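Long-range contacts in DyP2 (Amycolatopsis sp. ATCC 39116, PDB 4G2C), which binds heme and manganese(II) and probably acts as a dye-decolorising peroxidase on dyes and lignin-related compounds: residues F215-Q223 with G305-G315; M373-R382 with D400-N409. All coordinates share one frame; numbering follows the deposited sequence.

Contact 1: residues F215-Q223 with G305-G315; sequences FGYVDGRSQ and GAMLVGRFEDG. With MN (manganese (II) ion), chain D; HEM (protoporphyrin IX containing Fe), chain C.
The ring of Tyr217 is clamped between Glu313 and Val309. Glu313 CG sits 3.5 Å from the Tyr217 ring centroid over one face, and Val309 CG2 lies 3.9 Å from that centroid over the opposite face, both CH-pi contacts. At the edge of the ring, CE2 meets Arg311 O at 3.2 Å. With CG anti to its carbonyl carbon (chi1 -64°), the end of the side chain reaches helix 303-309, with OH 3.0 Å from Gly305 CA, where any CB would collide with it; glycine therefore suits that position. The backbones are tied by a nearly straight hydrogen bond, 3.0 Å from Val218 N to Glu313 O.

Away from the tightly packed ring the contact is looser. Partly exposed Arg221 only lays CG 3.7 Å from Arg311 NH2; its NE bonds Val330 O and NH1 pairs with Glu234. Arg311 NH1 donates in the guanidinium plane to Gly315 O, with Gly331 a further partner. Partly exposed Glu313 binds manganese through OE2, as Glu287 does, while a metal-bound water meets Tyr217 OH at 3.1 Å. With an alanine in place of Tyr217, Val309 and Glu313 would probably face a gap, and the water would lose its phenol partner.

Gly216 to Gly220 form the GXXDG motif of DyP-type peroxidases. Tyr217, its CB touching heme methyl CMA, lies between the heme and the manganese site, which is consistent with, but does not prove, a route for electrons.

Contact 2: residues M373-R382 with D400-N409; sequences MARRGQTYGR and DVGLLFMAFN. With HEM (protoporphyrin IX containing Fe), chain C; ACT (acetate ion), chain O; ACT (acetate ion), chain X.
An antiparallel pair of strands, 374-380 and 402-409, belongs to the sheet that flanks the heme pocket, and Gln378 and Leu404 form one of its hydrogen-bonded pairs, in which Leu404 N donates to Gln378 O over 2.7 Å. The pairing is interrupted around Arg376 and Gly377, yet Arg376 N still reaches Met406 O at 2.8 Å in an almost linear bond (178°).

At the far end Tyr380 folds back over its partner strand. Its CG lies between the backbone N and the carbonyl carbon (chi1 73°), which lays one ring face over the Val401-Gly402 peptide, with Gly402 CA 4.0 Å from the centroid. A CB on Gly402 would press on ring atom CE2, and at this residue's backbone angles it would also jam against the preceding carbonyl O, which alone calls for glycine. Beside it Leu404 CD2 packs 3.8 Å from Tyr380 CD2, on the side of the sheet that meets strand 66-74.

The other side serves the heme. Phe405 brings CE1 to 3.4 Å from heme C2C, and Leu403 CD2 lies 3.9 Å from heme C3B, on the next pyrrole. Arg375 bends at chi3 to spread its guanidinium over heme C4D, and NH2 donates to propionate O2A at 2.6 Å, although the place of that oxygen is less sure.

Arg375, with apolar Leu403 and Phe405, thus covers the heme face that Asp219 approaches, as the distal arginine of DyP-type peroxidases does, consistent with a part in peroxide handling.

Followed from the N terminus, the chain reaches contact 1 first. Segment 215-223, just after strand 211-212, meets 305-315 and closes an 81-residue excursion that holds helix 228-237, strand 267-278 and helix 280-293. Contact 2 opens later and closes a short 17-residue loop without helix or strand. The two are in series, neither nested nor crossed. Strand 267-278, inside the first loop, nevertheless pairs with strand 402-409 of contact 2, so the sheet joins both regions. The heme touches both contacts, whose centres are about 15 Å apart, and two probable hydrogen bonds connect them directly: Gln223 NE2 to Arg375 O and Ser222 O to Arg375 NH2, each 2.8 Å.

Contact 1: residues F215-Q223 with G305-G315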
loop_
_atom_site.group_PDB
_atom_site.type_symbol
_atom_site.label_atom_id
_atom_site.label_comp_id
_atom_site.label_asym_id
_atom_site.label_seq_id
_atom_site.Cartn_x
_atom_site.Cartn_y
_atom_site.Cartn_z
ATOM N N PHE A 215 -12.240 0.916 -8.249
ATOM C CA PHE A 215 -13.288 1.933 -8.218
ATOM C C PHE A 215 -13.083 2.975 -9.311
ATOM O O PHE A 215 -13.948 3.842 -9.516
ATOM C CB PHE A 215 -13.381 2.626 -6.852
ATOM C CG PHE A 215 -13.750 1.705 -5.721
ATOM C CD1 PHE A 215 -14.501 0.566 -5.947
ATOM C CD2 PHE A 215 -13.334 1.980 -4.431
ATOM C CE1 PHE A 215 -14.842 -0.284 -4.891
ATOM C CE2 PHE A 215 -13.671 1.143 -3.376
ATOM C CZ PHE A 215 -14.428 0.006 -3.612
ATOM N N GLY A 216 -11.943 2.888 -9.997
ATOM C CA GLY A 216 -11.616 3.787 -11.094
ATOM C C GLY A 216 -10.632 4.915 -10.782
ATOM O O GLY A 216 -10.319 5.748 -11.641
ATOM N N TYR A 217 -10.113 4.946 -9.558
ATOM C CA TYR A 217 -9.308 6.098 -9.142
ATOM C C TYR A 217 -7.809 5.808 -9.236
ATOM O O TYR A 217 -7.353 4.732 -8.854
ATOM C CB TYR A 217 -9.663 6.530 -7.718
ATOM C CG TYR A 217 -11.064 7.035 -7.552
ATOM C CD1 TYR A 217 -12.146 6.156 -7.578
ATOM C CD2 TYR A 217 -11.318 8.394 -7.355
ATOM C CE1 TYR A 217 -13.440 6.609 -7.416
ATOM C CE2 TYR A 217 -12.622 8.863 -7.198
ATOM C CZ TYR A 217 -13.674 7.964 -7.228
ATOM O OH TYR A 217 -14.970 8.407 -7.083
ATOM N N VAL A 218 -7.062 6.778 -9.746
ATOM C CA VAL A 218 -5.613 6.720 -9.710
ATOM C C VAL A 218 -5.172 6.292 -8.309
ATOM O O VAL A 218 -5.578 6.871 -7.317
ATOM C CB VAL A 218 -4.982 8.080 -10.063
ATOM C CG1 VAL A 218 -3.461 8.020 -9.895
ATOM C CG2 VAL A 218 -5.328 8.473 -11.485
ATOM N N ASP A 219 -4.357 5.254 -8.214
ATOM C CA ASP A 219 -3.958 4.827 -6.889
ATOM C C ASP A 219 -2.439 4.784 -6.827
ATOM O O ASP A 219 -1.776 4.655 -7.851
ATOM C CB ASP A 219 -4.626 3.491 -6.519
ATOM C CG ASP A 219 -4.063 2.314 -7.293
ATOM O OD1 ASP A 219 -3.459 2.521 -8.367
ATOM O OD2 ASP A 219 -4.218 1.167 -6.825
ATOM N N GLY A 220 -1.874 4.937 -5.642
ATOM C CA GLY A 220 -0.421 4.932 -5.525
ATOM C C GLY A 220 0.312 6.121 -6.127
ATOM O O GLY A 220 1.392 5.962 -6.683
ATOM N N ARG A 221 -0.254 7.317 -6.005
ATOM C CA ARG A 221 0.438 8.539 -6.418
ATOM C C ARG A 221 1.371 9.038 -5.307
ATOM O O ARG A 221 2.513 9.432 -5.550
ATOM C CB ARG A 221 -0.580 9.639 -6.759
ATOM C CG ARG A 221 0.047 11.017 -7.002
ATOM C CD ARG A 221 1.011 10.973 -8.186
ATOM N NE ARG A 221 1.645 12.261 -8.465
ATOM C CZ ARG A 221 2.776 12.673 -7.906
ATOM N NH1 ARG A 221 3.389 11.916 -7.012
ATOM N NH2 ARG A 221 3.291 13.849 -8.236
ATOM N N SER A 222 0.861 9.027 -4.085
ATOM C CA SER A 222 1.549 9.639 -2.959
ATOM C C SER A 222 2.333 8.603 -2.178
ATOM O O SER A 222 1.752 7.792 -1.455
ATOM C CB SER A 222 0.535 10.313 -2.031
ATOM O OG SER A 222 1.181 10.926 -0.925
ATOM N N GLN A 223 3.650 8.643 -2.328
ATOM C CA GLN A 223 4.554 7.692 -1.704
ATOM C C GLN A 223 5.621 8.429 -0.912
ATOM O O GLN A 223 6.115 9.466 -1.358
ATOM C CB GLN A 223 5.250 6.851 -2.787
ATOM C CG GLN A 223 4.334 5.897 -3.560
ATOM C CD GLN A 223 3.983 4.647 -2.760
ATOM O OE1 GLN A 223 4.333 4.523 -1.579
ATOM N NE2 GLN A 223 3.287 3.713 -3.402
ATOM N N GLY A 305 -17.879 11.264 -5.644
ATOM C CA GLY A 305 -16.861 10.234 -5.586
ATOM C C GLY A 305 -15.569 10.808 -5.045
ATOM O O GLY A 305 -14.916 10.199 -4.196
ATOM N N ALA A 306 -15.193 11.975 -5.555
ATOM C CA ALA A 306 -14.032 12.709 -5.064
ATOM C C ALA A 306 -14.117 12.946 -3.555
ATOM O O ALA A 306 -13.098 12.932 -2.864
ATOM C CB ALA A 306 -13.907 14.036 -5.803
ATOM N N MET A 307 -15.323 13.161 -3.036
ATOM C CA MET A 307 -15.480 13.418 -1.599
ATOM C C MET A 307 -15.144 12.192 -0.768
ATOM O O MET A 307 -14.696 12.317 0.373
ATOM C CB MET A 307 -16.900 13.883 -1.256
ATOM C CG MET A 307 -17.245 15.304 -1.668
ATOM S SD MET A 307 -19.017 15.674 -1.415
ATOM C CE MET A 307 -19.176 17.201 -2.342
ATOM N N LEU A 308 -15.370 11.008 -1.334
ATOM C CA LEU A 308 -15.111 9.758 -0.632
ATOM C C LEU A 308 -13.617 9.446 -0.636
ATOM O O LEU A 308 -13.075 8.903 0.324
ATOM C CB LEU A 308 -15.856 8.590 -1.302
ATOM C CG LEU A 308 -17.368 8.750 -1.456
ATOM C CD1 LEU A 308 -17.987 7.571 -2.246
ATOM C CD2 LEU A 308 -17.990 8.909 -0.091
ATOM N N VAL A 309 -12.964 9.777 -1.739
ATOM C CA VAL A 309 -11.570 9.414 -1.929
ATOM C C VAL A 309 -10.598 10.568 -1.601
ATOM O O VAL A 309 -9.549 10.345 -1.010
ATOM C CB VAL A 309 -11.363 8.917 -3.362
ATOM C CG1 VAL A 309 -9.878 8.779 -3.665
ATOM C CG2 VAL A 309 -12.108 7.583 -3.545
ATOM N N GLY A 310 -10.969 11.794 -1.973
ATOM C CA GLY A 310 -10.121 12.948 -1.751
ATOM C C GLY A 310 -9.461 13.369 -3.044
ATOM O O GLY A 310 -8.738 14.365 -3.101
ATOM N N ARG A 311 -9.685 12.565 -4.081
ATOM C CA ARG A 311 -9.281 12.902 -5.440
ATOM C C ARG A 311 -10.384 12.454 -6.398
ATOM O O ARG A 311 -11.130 11.531 -6.098
ATOM C CB ARG A 311 -7.989 12.193 -5.831
ATOM C CG ARG A 311 -6.727 12.540 -5.057
ATOM C CD ARG A 311 -5.558 11.606 -5.513
ATOM N NE ARG A 311 -4.291 11.839 -4.813
ATOM C CZ ARG A 311 -3.288 12.586 -5.278
ATOM N NH1 ARG A 311 -3.380 13.179 -6.474
ATOM N NH2 ARG A 311 -2.182 12.729 -4.551
ATOM N N PHE A 312 -10.491 13.116 -7.541
ATOM C CA PHE A 312 -11.303 12.614 -8.647
ATOM C C PHE A 312 -10.632 11.378 -9.253
ATOM O O PHE A 312 -9.463 11.090 -8.993
ATOM C CB PHE A 312 -11.478 13.701 -9.719
ATOM C CG PHE A 312 -12.263 14.881 -9.240
ATOM C CD1 PHE A 312 -13.646 14.889 -9.324
ATOM C CD2 PHE A 312 -11.624 15.965 -8.656
ATOM C CE1 PHE A 312 -14.372 15.970 -8.867
ATOM C CE2 PHE A 312 -12.342 17.042 -8.191
ATOM C CZ PHE A 312 -13.720 17.047 -8.296
ATOM N N GLU A 313 -11.367 10.646 -10.070
ATOM C CA GLU A 313 -10.791 9.464 -10.694
ATOM C C GLU A 313 -9.427 9.686 -11.353
ATOM O O GLU A 313 -8.600 8.754 -11.399
ATOM C CB GLU A 313 -11.792 8.810 -11.641
ATOM C CG GLU A 313 -12.805 7.986 -10.868
ATOM C CD GLU A 313 -14.158 7.929 -11.541
ATOM O OE1 GLU A 313 -14.235 7.404 -12.681
ATOM O OE2 GLU A 313 -15.144 8.415 -10.921
ATOM N N ASP A 314 -9.156 10.922 -11.773
ATOM C CA ASP A 314 -8.014 11.187 -12.657
ATOM C C ASP A 314 -6.593 11.510 -12.125
ATOM O O ASP A 314 -5.754 11.845 -12.938
ATOM C CB ASP A 314 -8.376 12.196 -13.769
ATOM C CG ASP A 314 -8.428 13.615 -13.269
ATOM O OD1 ASP A 314 -8.592 13.784 -12.048
ATOM O OD2 ASP A 314 -8.310 14.557 -14.091
ATOM N N GLY A 315 -6.277 11.516 -10.833
ATOM C CA GLY A 315 -7.084 11.939 -9.739
ATOM C C GLY A 315 -6.545 13.329 -9.326
ATOM O O GLY A 315 -5.510 13.494 -8.654
HETATM MN MN MN D . -17.204 8.874 -10.220
HETATM C CHA HEM C . -4.065 6.758 -1.284
HETATM C CHB HEM C . -7.566 3.708 -2.718
HETATM C CHC HEM C . -6.546 0.709 0.965
HETATM C CHD HEM C . -3.635 4.108 2.810
HETATM C C1A HEM C . -5.088 6.190 -2.004
HETATM C C2A HEM C . -5.656 6.732 -3.221
HETATM C C3A HEM C . -6.616 5.884 -3.612
HETATM C C4A HEM C . -6.686 4.784 -2.666
HETATM C CMA HEM C . -7.509 6.032 -4.856
HETATM C CAA HEM C . -5.203 8.050 -3.910
HETATM C CBA HEM C . -3.998 7.764 -4.811
HETATM C CGA HEM C . -2.694 7.820 -4.050
HETATM O O1A HEM C . -2.404 8.831 -3.384
HETATM O O2A HEM C . -1.916 6.844 -4.099
HETATM C C1B HEM C . -7.623 2.623 -1.855
HETATM C C2B HEM C . -8.503 1.458 -1.938
HETATM C C3B HEM C . -8.202 0.639 -0.910
HETATM C C4B HEM C . -7.125 1.236 -0.160
HETATM C CMB HEM C . -9.596 1.245 -3.015
HETATM C CAB HEM C . -8.814 -0.730 -0.539
HETATM C CBB HEM C . -9.472 -1.457 -1.445
HETATM C C1C HEM C . -5.727 1.407 1.826
HETATM C C2C HEM C . -5.346 0.989 3.166
HETATM C C3C HEM C . -4.525 1.929 3.663
HETATM C C4C HEM C . -4.372 2.963 2.658
HETATM C CMC HEM C . -5.783 -0.329 3.867
HETATM C CAC HEM C . -3.879 1.968 5.069
HETATM C CBC HEM C . -4.386 1.261 6.092
HETATM C C1D HEM C . -3.438 5.095 1.868
HETATM C C2D HEM C . -2.471 6.153 1.999
HETATM C C3D HEM C . -2.608 6.951 0.712
HETATM C C4D HEM C . -3.639 6.324 -0.054
HETATM C CMD HEM C . -1.510 6.394 3.176
HETATM C CAD HEM C . -1.852 8.201 0.307
HETATM C CBD HEM C . -2.485 9.302 1.133
HETATM C CGD HEM C . -1.642 10.513 0.851
HETATM O O1D HEM C . -0.407 10.436 1.085
HETATM O O2D HEM C . -2.214 11.519 0.350
HETATM N NA HEM C . -5.724 5.009 -1.701
HETATM N NB HEM C . -6.801 2.438 -0.760
HETATM N NC HEM C . -5.114 2.619 1.550
HETATM N ND HEM C . -4.098 5.235 0.652
HETATM FE FE HEM C . -5.623 3.890 -0.017
HETATM O O HOH W 1 -15.863 10.485 -9.231
HETATM O O HOH W 2 -7.237 9.388 -7.535
#

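Contact 2: residues M373-R382 with D400-N409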
loop_
_atom_site.group_PDB
_atom_site.type_symbol
_atom_site.label_atom_id
_atom_site.label_comp_id
_atom_site.label_asym_id
_atom_site.label_seq_id
_atom_site.Cartn_x
_atom_site.Cartn_y
_atom_site.Cartn_z
ATOM N N MET A 373 3.620 5.384 5.234
ATOM C CA MET A 373 4.278 4.152 4.864
ATOM C C MET A 373 4.378 3.952 3.354
ATOM O O MET A 373 3.629 4.533 2.588
ATOM C CB MET A 373 3.535 2.976 5.506
ATOM C CG MET A 373 2.361 2.505 4.686
ATOM S SD MET A 373 1.105 1.698 5.658
ATOM C CE MET A 373 0.504 3.065 6.658
ATOM N N ALA A 374 5.323 3.107 2.954
ATOM C CA ALA A 374 5.482 2.675 1.577
ATOM C C ALA A 374 4.413 1.651 1.161
ATOM O O ALA A 374 4.386 0.534 1.669
ATOM C CB ALA A 374 6.846 2.062 1.408
ATOM N N ARG A 375 3.558 2.031 0.219
ATOM C CA ARG A 375 2.523 1.138 -0.287
ATOM C C ARG A 375 3.024 0.476 -1.570
ATOM O O ARG A 375 3.596 1.144 -2.440
ATOM C CB ARG A 375 1.230 1.914 -0.555
ATOM C CG ARG A 375 0.597 2.579 0.688
ATOM C CD ARG A 375 -0.681 3.395 0.321
ATOM N NE ARG A 375 -0.317 4.596 -0.437
ATOM C CZ ARG A 375 -0.921 5.034 -1.535
ATOM N NH1 ARG A 375 -1.981 4.394 -2.038
ATOM N NH2 ARG A 375 -0.456 6.131 -2.127
ATOM N N ARG A 376 2.808 -0.832 -1.685
ATOM C CA ARG A 376 3.291 -1.593 -2.834
ATOM C C ARG A 376 2.234 -2.574 -3.320
ATOM O O ARG A 376 2.567 -3.671 -3.769
ATOM C CB ARG A 376 4.544 -2.385 -2.441
ATOM C CG ARG A 376 5.663 -1.537 -1.858
ATOM C CD ARG A 376 6.398 -0.779 -2.957
ATOM N NE ARG A 376 7.553 -0.069 -2.420
ATOM C CZ ARG A 376 7.592 1.242 -2.188
ATOM N NH1 ARG A 376 6.534 1.999 -2.466
ATOM N NH2 ARG A 376 8.693 1.798 -1.685
ATOM N N GLY A 377 0.962 -2.187 -3.224
ATOM C CA GLY A 377 -0.140 -3.075 -3.543
ATOM C C GLY A 377 -0.308 -3.336 -5.026
ATOM O O GLY A 377 0.294 -2.664 -5.863
ATOM N N GLN A 378 -1.114 -4.336 -5.361
ATOM C CA GLN A 378 -1.476 -4.566 -6.754
ATOM C C GLN A 378 -2.916 -5.037 -6.806
ATOM O O GLN A 378 -3.362 -5.785 -5.924
ATOM C CB GLN A 378 -0.531 -5.574 -7.418
ATOM C CG GLN A 378 -0.729 -5.768 -8.926
ATOM C CD GLN A 378 -0.722 -4.470 -9.709
ATOM O OE1 GLN A 378 -1.688 -3.712 -9.673
ATOM N NE2 GLN A 378 0.366 -4.210 -10.426
ATOM N N THR A 379 -3.660 -4.558 -7.805
ATOM C CA THR A 379 -5.043 -5.009 -7.992
ATOM C C THR A 379 -5.140 -6.487 -8.390
ATOM O O THR A 379 -4.213 -7.061 -8.969
ATOM C CB THR A 379 -5.767 -4.174 -9.065
ATOM O OG1 THR A 379 -4.907 -3.994 -10.202
ATOM C CG2 THR A 379 -6.156 -2.811 -8.503
ATOM N N TYR A 380 -6.271 -7.101 -8.092
ATOM C CA TYR A 380 -6.522 -8.444 -8.591
ATOM C C TYR A 380 -7.911 -8.576 -9.201
ATOM O O TYR A 380 -8.818 -7.792 -8.905
ATOM C CB TYR A 380 -6.353 -9.468 -7.478
ATOM C CG TYR A 380 -7.474 -9.469 -6.469
ATOM C CD1 TYR A 380 -8.607 -10.259 -6.661
ATOM C CD2 TYR A 380 -7.405 -8.686 -5.315
ATOM C CE1 TYR A 380 -9.641 -10.273 -5.726
ATOM C CE2 TYR A 380 -8.431 -8.698 -4.375
ATOM C CZ TYR A 380 -9.546 -9.494 -4.589
ATOM O OH TYR A 380 -10.574 -9.516 -3.668
ATOM N N GLY A 381 -8.071 -9.596 -10.038
ATOM C CA GLY A 381 -9.346 -9.884 -10.659
ATOM C C GLY A 381 -9.391 -9.452 -12.117
ATOM O O GLY A 381 -8.643 -8.575 -12.552
ATOM N N ARG A 382 -10.269 -10.080 -12.888
ATOM C CA ARG A 382 -10.481 -9.642 -14.258
ATOM C C ARG A 382 -11.914 -9.171 -14.397
ATOM O O ARG A 382 -12.818 -9.711 -13.769
ATOM C CB ARG A 382 -10.170 -10.756 -15.259
ATOM C CG ARG A 382 -8.690 -11.128 -15.351
ATOM C CD ARG A 382 -8.439 -12.064 -16.530
ATOM N NE ARG A 382 -7.022 -12.190 -16.868
ATOM C CZ ARG A 382 -6.366 -11.351 -17.671
ATOM N NH1 ARG A 382 -6.995 -10.308 -18.214
ATOM N NH2 ARG A 382 -5.076 -11.549 -17.926
ATOM N N ASP A 400 -14.835 -10.522 -6.241
ATOM C CA ASP A 400 -13.769 -11.273 -6.920
ATOM C C ASP A 400 -12.814 -10.407 -7.732
ATOM O O ASP A 400 -12.035 -10.919 -8.544
ATOM C CB ASP A 400 -14.343 -12.377 -7.813
ATOM C CG ASP A 400 -14.916 -13.527 -7.015
ATOM O OD1 ASP A 400 -14.718 -13.558 -5.785
ATOM O OD2 ASP A 400 -15.556 -14.409 -7.622
ATOM N N VAL A 401 -12.910 -9.102 -7.523
ATOM C CA VAL A 401 -11.876 -8.164 -7.930
ATOM C C VAL A 401 -11.566 -7.328 -6.686
ATOM O O VAL A 401 -12.348 -7.310 -5.723
ATOM C CB VAL A 401 -12.377 -7.191 -9.011
ATOM C CG1 VAL A 401 -12.887 -7.943 -10.252
ATOM C CG2 VAL A 401 -13.461 -6.296 -8.417
ATOM N N GLY A 402 -10.443 -6.626 -6.701
ATOM C CA GLY A 402 -10.101 -5.792 -5.571
ATOM C C GLY A 402 -8.627 -5.517 -5.462
ATOM O O GLY A 402 -7.914 -5.483 -6.478
ATOM N N LEU A 403 -8.161 -5.321 -4.230
ATOM C CA LEU A 403 -6.775 -4.933 -4.031
ATOM C C LEU A 403 -5.990 -5.912 -3.183
ATOM O O LEU A 403 -6.386 -6.249 -2.069
ATOM C CB LEU A 403 -6.674 -3.518 -3.423
ATOM C CG LEU A 403 -5.264 -2.950 -3.149
ATOM C CD1 LEU A 403 -4.488 -2.677 -4.445
ATOM C CD2 LEU A 403 -5.351 -1.664 -2.307
ATOM N N LEU A 404 -4.853 -6.344 -3.716
ATOM C CA LEU A 404 -3.884 -7.048 -2.908
ATOM C C LEU A 404 -3.099 -5.948 -2.194
ATOM O O LEU A 404 -2.098 -5.462 -2.706
ATOM C CB LEU A 404 -2.971 -7.931 -3.772
ATOM C CG LEU A 404 -3.563 -9.113 -4.559
ATOM C CD1 LEU A 404 -2.463 -9.845 -5.323
ATOM C CD2 LEU A 404 -4.300 -10.089 -3.665
ATOM N N PHE A 405 -3.587 -5.510 -1.038
ATOM C CA PHE A 405 -2.915 -4.423 -0.337
ATOM C C PHE A 405 -1.570 -4.892 0.202
ATOM O O PHE A 405 -1.485 -5.909 0.883
ATOM C CB PHE A 405 -3.783 -3.856 0.795
ATOM C CG PHE A 405 -3.100 -2.760 1.586
ATOM C CD1 PHE A 405 -3.142 -1.441 1.151
ATOM C CD2 PHE A 405 -2.390 -3.058 2.743
ATOM C CE1 PHE A 405 -2.504 -0.435 1.860
ATOM C CE2 PHE A 405 -1.751 -2.057 3.462
ATOM C CZ PHE A 405 -1.809 -0.740 3.023
ATOM N N MET A 406 -0.509 -4.164 -0.114
ATOM C CA MET A 406 0.817 -4.499 0.412
ATOM C C MET A 406 1.535 -3.242 0.878
ATOM O O MET A 406 1.380 -2.187 0.265
ATOM C CB MET A 406 1.635 -5.239 -0.654
ATOM C CG MET A 406 1.052 -6.605 -1.000
ATOM S SD MET A 406 1.987 -7.503 -2.235
ATOM C CE MET A 406 1.128 -6.939 -3.711
ATOM N N ALA A 407 2.313 -3.348 1.959
ATOM C CA ALA A 407 3.095 -2.209 2.461
ATOM C C ALA A 407 4.297 -2.663 3.279
ATOM O O ALA A 407 4.251 -3.697 3.936
ATOM C CB ALA A 407 2.221 -1.274 3.289
ATOM N N PHE A 408 5.377 -1.887 3.219
ATOM C CA PHE A 408 6.518 -2.092 4.094
ATOM C C PHE A 408 6.463 -1.076 5.228
ATOM O O PHE A 408 6.185 0.104 4.992
ATOM C CB PHE A 408 7.829 -1.968 3.318
ATOM C CG PHE A 408 8.097 -3.126 2.404
ATOM C CD1 PHE A 408 8.397 -4.381 2.924
ATOM C CD2 PHE A 408 8.035 -2.972 1.031
ATOM C CE1 PHE A 408 8.642 -5.465 2.091
ATOM C CE2 PHE A 408 8.282 -4.042 0.195
ATOM C CZ PHE A 408 8.588 -5.300 0.728
ATOM N N ASN A 409 6.667 -1.567 6.452
ATOM C CA ASN A 409 6.726 -0.768 7.672
ATOM C C ASN A 409 7.991 -1.124 8.449
ATOM O O ASN A 409 8.422 -2.296 8.464
ATOM C CB ASN A 409 5.575 -1.101 8.617
ATOM C CG ASN A 409 4.215 -0.750 8.067
ATOM O OD1 ASN A 409 3.219 -1.009 8.733
ATOM N ND2 ASN A 409 4.155 -0.157 6.865
HETATM C CHA HEM C . -4.065 6.758 -1.284
HETATM C CHB HEM C . -7.566 3.708 -2.718
HETATM C CHC HEM C . -6.546 0.709 0.965
HETATM C CHD HEM C . -3.635 4.108 2.810
HETATM C C1A HEM C . -5.088 6.190 -2.004
HETATM C C2A HEM C . -5.656 6.732 -3.221
HETATM C C3A HEM C . -6.616 5.884 -3.612
HETATM C C4A HEM C . -6.686 4.784 -2.666
HETATM C CMA HEM C . -7.509 6.032 -4.856
HETATM C CAA HEM C . -5.203 8.050 -3.910
HETATM C CBA HEM C . -3.998 7.764 -4.811
HETATM C CGA HEM C . -2.694 7.820 -4.050
HETATM O O1A HEM C . -2.404 8.831 -3.384
HETATM O O2A HEM C . -1.916 6.844 -4.099
HETATM C C1B HEM C . -7.623 2.623 -1.855
HETATM C C2B HEM C . -8.503 1.458 -1.938
HETATM C C3B HEM C . -8.202 0.639 -0.910
HETATM C C4B HEM C . -7.125 1.236 -0.160
HETATM C CMB HEM C . -9.596 1.245 -3.015
HETATM C CAB HEM C . -8.814 -0.730 -0.539
HETATM C CBB HEM C . -9.472 -1.457 -1.445
HETATM C C1C HEM C . -5.727 1.407 1.826
HETATM C C2C HEM C . -5.346 0.989 3.166
HETATM C C3C HEM C . -4.525 1.929 3.663
HETATM C C4C HEM C . -4.372 2.963 2.658
HETATM C CMC HEM C . -5.783 -0.329 3.867
HETATM C CAC HEM C . -3.879 1.968 5.069
HETATM C CBC HEM C . -4.386 1.261 6.092
HETATM C C1D HEM C . -3.438 5.095 1.868
HETATM C C2D HEM C . -2.471 6.153 1.999
HETATM C C3D HEM C . -2.608 6.951 0.712
HETATM C C4D HEM C . -3.639 6.324 -0.054
HETATM C CMD HEM C . -1.510 6.394 3.176
HETATM C CAD HEM C . -1.852 8.201 0.307
HETATM C CBD HEM C . -2.485 9.302 1.133
HETATM C CGD HEM C . -1.642 10.513 0.851
HETATM O O1D HEM C . -0.407 10.436 1.085
HETATM O O2D HEM C . -2.214 11.519 0.350
HETATM N NA HEM C . -5.724 5.009 -1.701
HETATM N NB HEM C . -6.801 2.438 -0.760
HETATM N NC HEM C . -5.114 2.619 1.550
HETATM N ND HEM C . -4.098 5.235 0.652
HETATM FE FE HEM C . -5.623 3.890 -0.017
HETATM C C ACT O . -0.794 0.880 -4.244
HETATM O O ACT O . 0.338 1.427 -4.271
HETATM O OXT ACT O . -1.182 0.395 -3.149
HETATM C CH3 ACT O . -1.642 0.802 -5.478
HETATM C C ACT X . 8.696 4.697 -4.524
HETATM O O ACT X . 8.425 3.552 -4.953
HETATM O OXT ACT X . 8.898 4.794 -3.284
HETATM C CH3 ACT X . 8.774 5.878 -5.449
HETATM O O HOH W 3 7.435 2.499 5.103
HETATM O O HOH W 4 -12.534 -11.544 -4.146
#